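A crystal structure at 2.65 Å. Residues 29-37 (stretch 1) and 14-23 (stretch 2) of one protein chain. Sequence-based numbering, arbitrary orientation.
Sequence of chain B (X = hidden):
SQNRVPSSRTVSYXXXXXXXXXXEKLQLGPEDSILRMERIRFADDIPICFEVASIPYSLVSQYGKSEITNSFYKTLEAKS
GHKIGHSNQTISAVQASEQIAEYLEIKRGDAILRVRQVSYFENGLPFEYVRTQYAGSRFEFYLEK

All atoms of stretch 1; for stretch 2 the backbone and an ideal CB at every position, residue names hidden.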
# COMPACT_ATOMS: atom_id res chain seq x y z
N GLY B 29 4.12 36.80 -1.37
CA GLY B 29 3.71 37.38 -2.62
C GLY B 29 4.95 37.57 -3.46
O GLY B 29 6.11 37.48 -2.96
N PRO B 30 4.74 37.90 -4.74
CA PRO B 30 5.91 38.20 -5.52
C PRO B 30 6.36 39.45 -4.82
O PRO B 30 5.54 40.07 -4.10
CB PRO B 30 5.33 38.52 -6.90
CG PRO B 30 3.96 39.09 -6.60
CD PRO B 30 3.49 38.19 -5.47
N GLU B 31 7.61 39.84 -4.95
CA GLU B 31 8.04 41.08 -4.27
C GLU B 31 8.38 40.97 -2.80
O GLU B 31 9.01 41.87 -2.30
CB GLU B 31 7.02 42.25 -4.44
CG GLU B 31 6.49 42.49 -5.88
CD GLU B 31 7.63 42.76 -6.86
OE1 GLU B 31 8.33 43.77 -6.61
OE2 GLU B 31 7.85 41.95 -7.81
N ASP B 32 7.98 39.91 -2.10
CA ASP B 32 8.61 39.64 -0.79
C ASP B 32 9.96 38.96 -1.01
O ASP B 32 10.03 37.81 -1.43
CB ASP B 32 7.77 38.75 0.13
CG ASP B 32 6.40 39.33 0.45
OD1 ASP B 32 6.27 40.57 0.52
OD2 ASP B 32 5.45 38.51 0.64
N SER B 33 11.04 39.65 -0.71
CA SER B 33 12.35 39.05 -0.85
C SER B 33 12.52 37.85 0.04
O SER B 33 11.96 37.79 1.14
CB SER B 33 13.40 40.07 -0.47
OG SER B 33 13.30 41.15 -1.36
N ILE B 34 13.34 36.93 -0.45
CA ILE B 34 13.80 35.76 0.28
C ILE B 34 15.33 35.77 0.23
O ILE B 34 15.93 36.41 -0.63
CB ILE B 34 13.31 34.48 -0.38
CG1 ILE B 34 13.82 34.41 -1.84
CG2 ILE B 34 11.78 34.42 -0.32
CD1 ILE B 34 14.31 33.03 -2.34
N LEU B 35 15.95 35.10 1.18
CA LEU B 35 17.38 34.85 1.17
C LEU B 35 17.55 33.48 0.59
O LEU B 35 16.89 32.55 1.02
CB LEU B 35 17.94 34.87 2.58
CG LEU B 35 19.45 34.65 2.66
CD1 LEU B 35 20.16 35.82 1.92
CD2 LEU B 35 19.93 34.51 4.10
N ARG B 36 18.40 33.34 -0.40
CA ARG B 36 18.54 32.06 -1.02
C ARG B 36 19.95 31.67 -0.88
O ARG B 36 20.83 32.46 -1.22
CB ARG B 36 18.24 32.18 -2.48
CG ARG B 36 17.87 30.86 -3.07
CD ARG B 36 18.57 30.58 -4.35
NE ARG B 36 17.75 29.68 -5.09
CZ ARG B 36 16.63 30.04 -5.72
NH1 ARG B 36 16.23 31.34 -5.75
NH2 ARG B 36 15.93 29.08 -6.35
N MET B 37 20.17 30.50 -0.33
CA MET B 37 21.53 30.03 -0.07
C MET B 37 21.68 28.56 -0.43
O MET B 37 20.74 27.76 -0.32
CB MET B 37 21.96 30.32 1.36
CG MET B 37 21.35 29.53 2.49
SD MET B 37 22.33 29.72 4.01
CE MET B 37 23.70 28.59 3.71
N UNK B 14 22.48 34.98 -1.61
CA UNK B 14 21.97 36.24 -2.09
C UNK B 14 20.46 36.36 -1.98
O UNK B 14 19.73 35.36 -1.89
CB UNK B 14 22.40 36.44 -3.55
N UNK B 15 20.01 37.60 -2.05
CA UNK B 15 18.62 37.93 -1.92
C UNK B 15 17.95 37.97 -3.28
O UNK B 15 18.49 38.47 -4.26
CB UNK B 15 18.45 39.27 -1.20
N UNK B 16 16.75 37.44 -3.36
CA UNK B 16 16.03 37.35 -4.62
C UNK B 16 14.57 37.52 -4.35
O UNK B 16 14.12 37.40 -3.21
CB UNK B 16 16.30 36.02 -5.33
N UNK B 17 13.82 37.86 -5.38
CA UNK B 17 12.39 37.86 -5.25
C UNK B 17 12.03 36.40 -5.49
O UNK B 17 12.71 35.71 -6.21
CB UNK B 17 11.70 38.83 -6.21
N UNK B 18 11.00 35.92 -4.85
CA UNK B 18 10.81 34.49 -4.85
C UNK B 18 10.28 33.97 -6.17
O UNK B 18 9.55 34.66 -6.84
CB UNK B 18 9.86 34.09 -3.72
N UNK B 19 10.62 32.73 -6.49
CA UNK B 19 9.99 31.98 -7.57
C UNK B 19 8.54 31.53 -7.18
O UNK B 19 8.12 31.67 -6.03
CB UNK B 19 10.85 30.77 -7.92
N UNK B 20 7.81 30.95 -8.12
CA UNK B 20 6.47 30.44 -7.78
C UNK B 20 6.45 29.43 -6.64
O UNK B 20 5.64 29.53 -5.69
CB UNK B 20 5.84 29.79 -9.02
N UNK B 21 7.30 28.42 -6.73
CA UNK B 21 7.26 27.40 -5.71
C UNK B 21 7.68 28.06 -4.39
O UNK B 21 7.16 27.72 -3.32
CB UNK B 21 8.16 26.22 -6.07
N UNK B 22 8.57 29.04 -4.46
CA UNK B 22 8.99 29.69 -3.25
C UNK B 22 7.83 30.51 -2.68
O UNK B 22 7.64 30.55 -1.48
CB UNK B 22 10.21 30.57 -3.51
N UNK B 23 7.04 31.15 -3.53
CA UNK B 23 5.90 31.94 -3.07
C UNK B 23 4.89 31.03 -2.37
O UNK B 23 4.42 31.30 -1.28
CB UNK B 23 5.24 32.68 -4.24

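Positions 14 to 16 form a strand antiparallel to 34-37. At 14 the backbone pairs both ways with Arg-36: N to Arg-36 O, 3.0 Å, and Arg-36 N to the position's O, 2.8 Å. The ideal CB lies on the sheet face that carries the Arg-36 side chain, whose aliphatic stem offers a surface to a long or flat group. Aromatic, aliphatic or acidic residues would all suit. The residue is Phe-14; its ring, at chi1 p, meets that stem obliquely, CZ lying 4.3 Å from Arg-36 CD.

Position 15 is a non-hydrogen-bonded pair with Leu-35, and its CB points to the other face, 5.0 Å from Leu-35 CD1. A beta-branched or other aliphatic residue fits an extended backbone here. Val-15 places CG2 3.9 Å from Leu-35 CD1 and CG1 3.8 Å from Ser-33 CB, while its CA makes a CA-H...O contact of 3.3 Å with Ile-34 O.

At 16 the strand bonds again: N to Ile-34 O, 3.0 Å, and Ile-34 N to O, 2.9 Å. The CB sits 4.6 Å from Ile-34 CG1 and 4.7 Å from Arg-36 NH1, so a small residue suits, though a polar one could also address the guanidinium. Ala-16 supplies a methyl 4.5 Å from Ile-34 CG1.

Position 17 has a sideways CB, but the carboxylate of Glu-31 lies within reach of a long side chain. A basic residue is the natural choice. Lys-17 bends its chain so that NZ forms a salt bridge with Glu-31 OE1 at 2.8 Å.

At 18, phi of -75° permits proline, and Ile-34 CG2 lies 3.9 Å from the ideal CB; compact apolar residues suit. Pro-18 sets CB 4.0 Å from Ile-34 CG2 and its CD 2.9 Å from Asp-32 O, a tight approach.

Position 19 precedes a helix and has nothing of stretch 1 near its CB, so Ser, Thr, Asp or Asn could cap. Ser-19 OG accepts from the N of 22 at 3.2 Å. Positions 20 and 21 are out of reach and tolerant; they are Ser-20 and Ser-21.

At 22 the CB points toward stretch 1, 4.9 Å from Ile-34 CD1, with the Arg-36 guanidinium beyond. An aliphatic or acidic residue would serve. Glu-22 lays OE2 over one guanidinium face, 3.4 Å from Arg-36 NH2, a salt bridge of charge alone; OE1 accepts from Ser-19 N at 3.1 Å.

At 23 the sideways CB is 5.0 Å from Gly-29 C, and a long flexible apolar chain could reach the turn. Met-23 does so, CE lying 3.3 Å from Pro-30 CD.

Stretch 2 14-23: FVAKPSSSEM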
# COMPACT_ATOMS: atom_id res chain seq x y z
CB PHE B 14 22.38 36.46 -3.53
CG PHE B 14 21.85 35.45 -4.49
CD1 PHE B 14 22.67 34.50 -5.03
CD2 PHE B 14 20.52 35.49 -4.90
CE1 PHE B 14 22.18 33.58 -5.93
CE2 PHE B 14 20.02 34.57 -5.82
CZ PHE B 14 20.85 33.62 -6.34
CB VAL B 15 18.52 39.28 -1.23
CG1 VAL B 15 17.13 39.77 -1.20
CG2 VAL B 15 19.06 39.17 0.17
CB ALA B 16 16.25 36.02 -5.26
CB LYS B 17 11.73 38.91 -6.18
CG LYS B 17 12.37 40.30 -5.95
CD LYS B 17 11.45 41.48 -5.95
CE LYS B 17 10.96 41.80 -7.43
NZ LYS B 17 10.78 43.28 -7.80
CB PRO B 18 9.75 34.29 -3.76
CG PRO B 18 8.97 35.58 -3.80
CD PRO B 18 9.96 36.63 -4.09
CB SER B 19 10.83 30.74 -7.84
OG SER B 19 10.64 29.79 -6.80
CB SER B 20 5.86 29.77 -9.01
OG SER B 20 6.08 30.61 -10.13
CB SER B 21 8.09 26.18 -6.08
OG SER B 21 9.40 26.34 -5.72
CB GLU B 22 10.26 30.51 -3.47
CG GLU B 22 11.49 29.63 -3.68
CD GLU B 22 12.76 30.41 -4.02
OE1 GLU B 22 12.66 31.53 -4.52
OE2 GLU B 22 13.86 29.88 -3.77
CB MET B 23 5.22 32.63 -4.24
CG MET B 23 6.04 33.77 -4.82
SD MET B 23 5.27 34.55 -6.25
CE MET B 23 3.69 34.91 -5.49
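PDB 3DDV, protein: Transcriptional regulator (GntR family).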